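Local atomic coordinates of ATP-dependent kinase YFH7 (Saccharomyces cerevisiae, PDB entry 2GA8), a protein that acts as an ATP-dependent kinase that could be involved in endoplasmic reticulum membrane assembly. Residues I153-D162 and F259-L270. Sequence-based numbering, arbitrary orientation.
Sequences INIAQIVPMD and FTRIVILEGLYL
Ile155 O takes two backbone donors from 259-270. Ile262 N reaches it nearly head-on, and Arg261 N, 2.8 Å from Ile155 O, comes in tilted 22° from the carbonyl plane. Parallel pairing follows: Gln157 N to Ile262 O, Ile264 N to Gln157 O, Val159 N to Ile264 O, Glu266 N to Val159 O, Met161 N to Glu266 O. The Gln157 side chain bends at chi2 (57°), which brings OE1 back to accept from Ile158 N at 2.8 Å; NE2 is bonded to Cys255 O. One water links Asn154 O with Thr260 OG1, which also accepts from Ser257 N. Ahead of the two strands, Ile153 CD1 sits over the centre of the Phe259 ring, 3.9 Å from its centroid, as a CH-pi contact. With an alanine at Phe259 the Ile153 methyl would probably lose the ring face beneath it and leave a gap there. Strand 156-160 is outermost in the five-stranded parallel sheet of this P-loop kinase, and strand 262-267 separates it from strand 25-30, which leads into the P-loop. A second water donates to both Val159 O and Glu266 O. Two more waters lie between the carboxylates of Asp162 and Glu266, but their bonding is doubtful. Glu266 also touches Lys37, which probably binds ATP, as in related proteins. Beyond them, Tyr269 N makes a weak bond to Met161 SD, while Met161 CE lies 3.5 Å from Tyr269 CD2.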
loop_
_atom_site.group_PDB
_atom_site.type_symbol
_atom_site.label_atom_id
_atom_site.label_comp_id
_atom_site.label_asym_id
_atom_site.label_seq_id
_atom_site.Cartn_x
_atom_site.Cartn_y
_atom_site.Cartn_z
ATOM N N ILE A 153 -3.785 -19.236 8.289
ATOM C CA ILE A 153 -3.770 -17.943 8.960
ATOM C C ILE A 153 -2.458 -17.204 8.735
ATOM O O ILE A 153 -1.389 -17.683 9.116
ATOM C CB ILE A 153 -3.995 -18.099 10.481
ATOM C CG1 ILE A 153 -5.369 -18.715 10.744
ATOM C CG2 ILE A 153 -3.882 -16.748 11.171
ATOM C CD1 ILE A 153 -6.530 -17.883 10.234
ATOM N N ASN A 154 -2.549 -16.035 8.109
ATOM C CA ASN A 154 -1.376 -15.215 7.852
ATOM C C ASN A 154 -1.477 -13.933 8.655
ATOM O O ASN A 154 -2.542 -13.318 8.723
ATOM C CB ASN A 154 -1.265 -14.893 6.364
ATOM C CG ASN A 154 -1.041 -16.130 5.529
ATOM O OD1 ASN A 154 -0.162 -16.932 5.826
ATOM N ND2 ASN A 154 -1.837 -16.296 4.479
ATOM N N ILE A 155 -0.371 -13.529 9.268
ATOM C CA ILE A 155 -0.383 -12.317 10.067
ATOM C C ILE A 155 0.235 -11.126 9.350
ATOM O O ILE A 155 0.156 -10.000 9.831
ATOM C CB ILE A 155 0.336 -12.524 11.418
ATOM C CG1 ILE A 155 1.764 -13.028 11.196
ATOM C CG2 ILE A 155 -0.460 -13.507 12.277
ATOM C CD1 ILE A 155 2.619 -13.021 12.458
ATOM N N ALA A 156 0.847 -11.372 8.200
ATOM C CA ALA A 156 1.464 -10.289 7.441
ATOM C C ALA A 156 0.869 -10.228 6.042
ATOM O O ALA A 156 0.613 -11.257 5.416
ATOM C CB ALA A 156 2.977 -10.494 7.364
ATOM N N GLN A 157 0.647 -9.011 5.558
ATOM C CA GLN A 157 0.091 -8.796 4.231
ATOM C C GLN A 157 0.812 -7.610 3.611
ATOM O O GLN A 157 1.325 -6.756 4.325
ATOM C CB GLN A 157 -1.409 -8.496 4.331
ATOM C CG GLN A 157 -2.104 -8.228 3.002
ATOM C CD GLN A 157 -1.958 -9.370 2.009
ATOM O OE1 GLN A 157 -0.875 -9.610 1.467
ATOM N NE2 GLN A 157 -3.054 -10.082 1.768
ATOM N N ILE A 158 0.871 -7.573 2.287
ATOM C CA ILE A 158 1.519 -6.466 1.598
ATOM C C ILE A 158 0.474 -5.578 0.946
ATOM O O ILE A 158 -0.604 -6.035 0.564
ATOM C CB ILE A 158 2.482 -6.953 0.484
ATOM C CG1 ILE A 158 1.729 -7.860 -0.494
ATOM C CG2 ILE A 158 3.676 -7.690 1.099
ATOM C CD1 ILE A 158 2.562 -8.286 -1.695
ATOM N N VAL A 159 0.792 -4.294 0.839
ATOM C CA VAL A 159 -0.098 -3.348 0.184
ATOM C C VAL A 159 0.737 -2.636 -0.871
ATOM O O VAL A 159 1.508 -1.730 -0.560
ATOM C CB VAL A 159 -0.667 -2.285 1.159
ATOM C CG1 VAL A 159 -1.401 -1.197 0.369
ATOM C CG2 VAL A 159 -1.620 -2.934 2.147
ATOM N N PRO A 160 0.644 -3.085 -2.128
ATOM C CA PRO A 160 1.421 -2.422 -3.176
ATOM C C PRO A 160 0.695 -1.133 -3.541
ATOM O O PRO A 160 -0.537 -1.081 -3.540
ATOM C CB PRO A 160 1.393 -3.432 -4.324
ATOM C CG PRO A 160 1.168 -4.758 -3.624
ATOM C CD PRO A 160 0.126 -4.377 -2.602
ATOM N N MET A 161 1.454 -0.092 -3.850
ATOM C CA MET A 161 0.864 1.190 -4.217
ATOM C C MET A 161 0.282 1.107 -5.635
ATOM O O MET A 161 -0.579 1.896 -6.016
ATOM C CB MET A 161 1.949 2.265 -4.147
ATOM C CG MET A 161 1.456 3.686 -4.108
ATOM S SD MET A 161 2.870 4.809 -4.044
ATOM C CE MET A 161 3.132 5.061 -5.728
ATOM N N ASP A 162 0.753 0.125 -6.399
ATOM C CA ASP A 162 0.333 -0.092 -7.786
ATOM C C ASP A 162 -1.170 -0.151 -8.037
ATOM O O ASP A 162 -1.645 0.292 -9.084
ATOM C CB ASP A 162 0.963 -1.382 -8.313
ATOM C CG ASP A 162 2.470 -1.341 -8.284
ATOM O OD1 ASP A 162 3.072 -0.708 -9.180
ATOM O OD2 ASP A 162 3.053 -1.930 -7.353
ATOM N N PHE A 259 -6.773 -10.842 11.147
ATOM C CA PHE A 259 -5.561 -11.619 11.408
ATOM C C PHE A 259 -4.290 -10.914 10.971
ATOM O O PHE A 259 -3.197 -11.282 11.394
ATOM C CB PHE A 259 -5.662 -12.988 10.736
ATOM C CG PHE A 259 -6.770 -13.834 11.281
ATOM C CD1 PHE A 259 -6.722 -14.299 12.590
ATOM C CD2 PHE A 259 -7.888 -14.121 10.506
ATOM C CE1 PHE A 259 -7.776 -15.034 13.125
ATOM C CE2 PHE A 259 -8.944 -14.853 11.030
ATOM C CZ PHE A 259 -8.888 -15.310 12.344
ATOM N N THR A 260 -4.435 -9.896 10.130
ATOM C CA THR A 260 -3.280 -9.145 9.654
ATOM C C THR A 260 -2.795 -8.196 10.749
ATOM O O THR A 260 -3.451 -7.198 11.051
ATOM C CB THR A 260 -3.633 -8.316 8.410
ATOM O OG1 THR A 260 -4.307 -9.147 7.451
ATOM C CG2 THR A 260 -2.371 -7.753 7.787
ATOM N N ARG A 261 -1.640 -8.507 11.335
ATOM C CA ARG A 261 -1.085 -7.681 12.400
ATOM C C ARG A 261 0.143 -6.899 11.931
ATOM O O ARG A 261 0.694 -6.083 12.666
ATOM C CB ARG A 261 -0.730 -8.563 13.600
ATOM C CG ARG A 261 -1.891 -9.428 14.084
ATOM C CD ARG A 261 -3.057 -8.588 14.621
ATOM N NE ARG A 261 -2.800 -8.073 15.965
ATOM C CZ ARG A 261 -2.895 -8.798 17.080
ATOM N NH1 ARG A 261 -3.256 -10.076 17.018
ATOM N NH2 ARG A 261 -2.602 -8.255 18.255
ATOM N N ILE A 262 0.563 -7.172 10.701
ATOM C CA ILE A 262 1.709 -6.509 10.096
ATOM C C ILE A 262 1.318 -6.171 8.660
ATOM O O ILE A 262 0.922 -7.051 7.897
ATOM C CB ILE A 262 2.948 -7.438 10.083
ATOM C CG1 ILE A 262 3.423 -7.684 11.514
ATOM C CG2 ILE A 262 4.064 -6.826 9.248
ATOM C CD1 ILE A 262 4.420 -8.808 11.636
ATOM N N VAL A 263 1.399 -4.893 8.306
ATOM C CA VAL A 263 1.052 -4.455 6.961
ATOM C C VAL A 263 2.300 -3.842 6.353
ATOM O O VAL A 263 2.873 -2.895 6.896
ATOM C CB VAL A 263 -0.087 -3.401 6.970
ATOM C CG1 VAL A 263 -0.393 -2.947 5.544
ATOM C CG2 VAL A 263 -1.328 -3.988 7.607
ATOM N N ILE A 264 2.731 -4.409 5.231
ATOM C CA ILE A 264 3.922 -3.939 4.549
ATOM C C ILE A 264 3.495 -3.167 3.306
ATOM O O ILE A 264 3.009 -3.750 2.348
ATOM C CB ILE A 264 4.815 -5.132 4.145
ATOM C CG1 ILE A 264 5.230 -5.905 5.400
ATOM C CG2 ILE A 264 6.042 -4.636 3.391
ATOM C CD1 ILE A 264 5.688 -7.336 5.116
ATOM N N LEU A 265 3.665 -1.851 3.341
ATOM C CA LEU A 265 3.291 -1.008 2.219
ATOM C C LEU A 265 4.540 -0.675 1.427
ATOM O O LEU A 265 5.519 -0.190 1.989
ATOM C CB LEU A 265 2.636 0.283 2.720
ATOM C CG LEU A 265 1.383 0.082 3.580
ATOM C CD1 LEU A 265 1.764 0.088 5.051
ATOM C CD2 LEU A 265 0.387 1.192 3.296
ATOM N N GLU A 266 4.515 -0.958 0.128
ATOM C CA GLU A 266 5.670 -0.676 -0.719
ATOM C C GLU A 266 5.229 0.175 -1.893
ATOM O O GLU A 266 4.149 -0.029 -2.449
ATOM C CB GLU A 266 6.307 -1.980 -1.219
ATOM C CG GLU A 266 5.357 -2.883 -1.991
ATOM C CD GLU A 266 5.484 -2.751 -3.500
ATOM O OE1 GLU A 266 6.123 -1.789 -3.982
ATOM O OE2 GLU A 266 4.924 -3.613 -4.209
ATOM N N GLY A 267 6.059 1.142 -2.261
ATOM C CA GLY A 267 5.708 2.001 -3.375
ATOM C C GLY A 267 6.718 3.099 -3.635
ATOM O O GLY A 267 7.646 3.329 -2.854
ATOM N N LEU A 268 6.517 3.791 -4.747
ATOM C CA LEU A 268 7.400 4.870 -5.162
ATOM C C LEU A 268 7.304 6.145 -4.333
ATOM O O LEU A 268 8.317 6.776 -4.023
ATOM C CB LEU A 268 7.085 5.258 -6.606
ATOM C CG LEU A 268 7.219 4.239 -7.736
ATOM C CD1 LEU A 268 6.464 4.752 -8.959
ATOM C CD2 LEU A 268 8.692 4.015 -8.055
ATOM N N TYR A 269 6.080 6.504 -3.968
ATOM C CA TYR A 269 5.842 7.774 -3.297
ATOM C C TYR A 269 5.396 7.822 -1.846
ATOM O O TYR A 269 4.866 8.845 -1.393
ATOM C CB TYR A 269 4.865 8.561 -4.179
ATOM C CG TYR A 269 5.331 8.608 -5.626
ATOM C CD1 TYR A 269 6.594 9.107 -5.947
ATOM C CD2 TYR A 269 4.536 8.114 -6.660
ATOM C CE1 TYR A 269 7.059 9.111 -7.258
ATOM C CE2 TYR A 269 4.998 8.116 -7.989
ATOM C CZ TYR A 269 6.263 8.617 -8.270
ATOM O OH TYR A 269 6.745 8.618 -9.560
ATOM N N LEU A 270 5.642 6.754 -1.096
ATOM C CA LEU A 270 5.224 6.725 0.298
ATOM C C LEU A 270 5.966 7.716 1.184
ATOM O O LEU A 270 5.537 7.971 2.306
ATOM C CB LEU A 270 5.378 5.314 0.869
ATOM C CG LEU A 270 4.701 4.237 0.017
ATOM C CD1 LEU A 270 4.840 2.880 0.693
ATOM C CD2 LEU A 270 3.239 4.596 -0.187
HETATM O O HOH W 1 -2.821 -11.335 6.757
HETATM O O HOH W 2 1.884 1.007 -0.745
HETATM O O HOH W 3 3.924 -0.383 -5.589
HETATM O O HOH W 4 4.409 -3.841 -6.788
#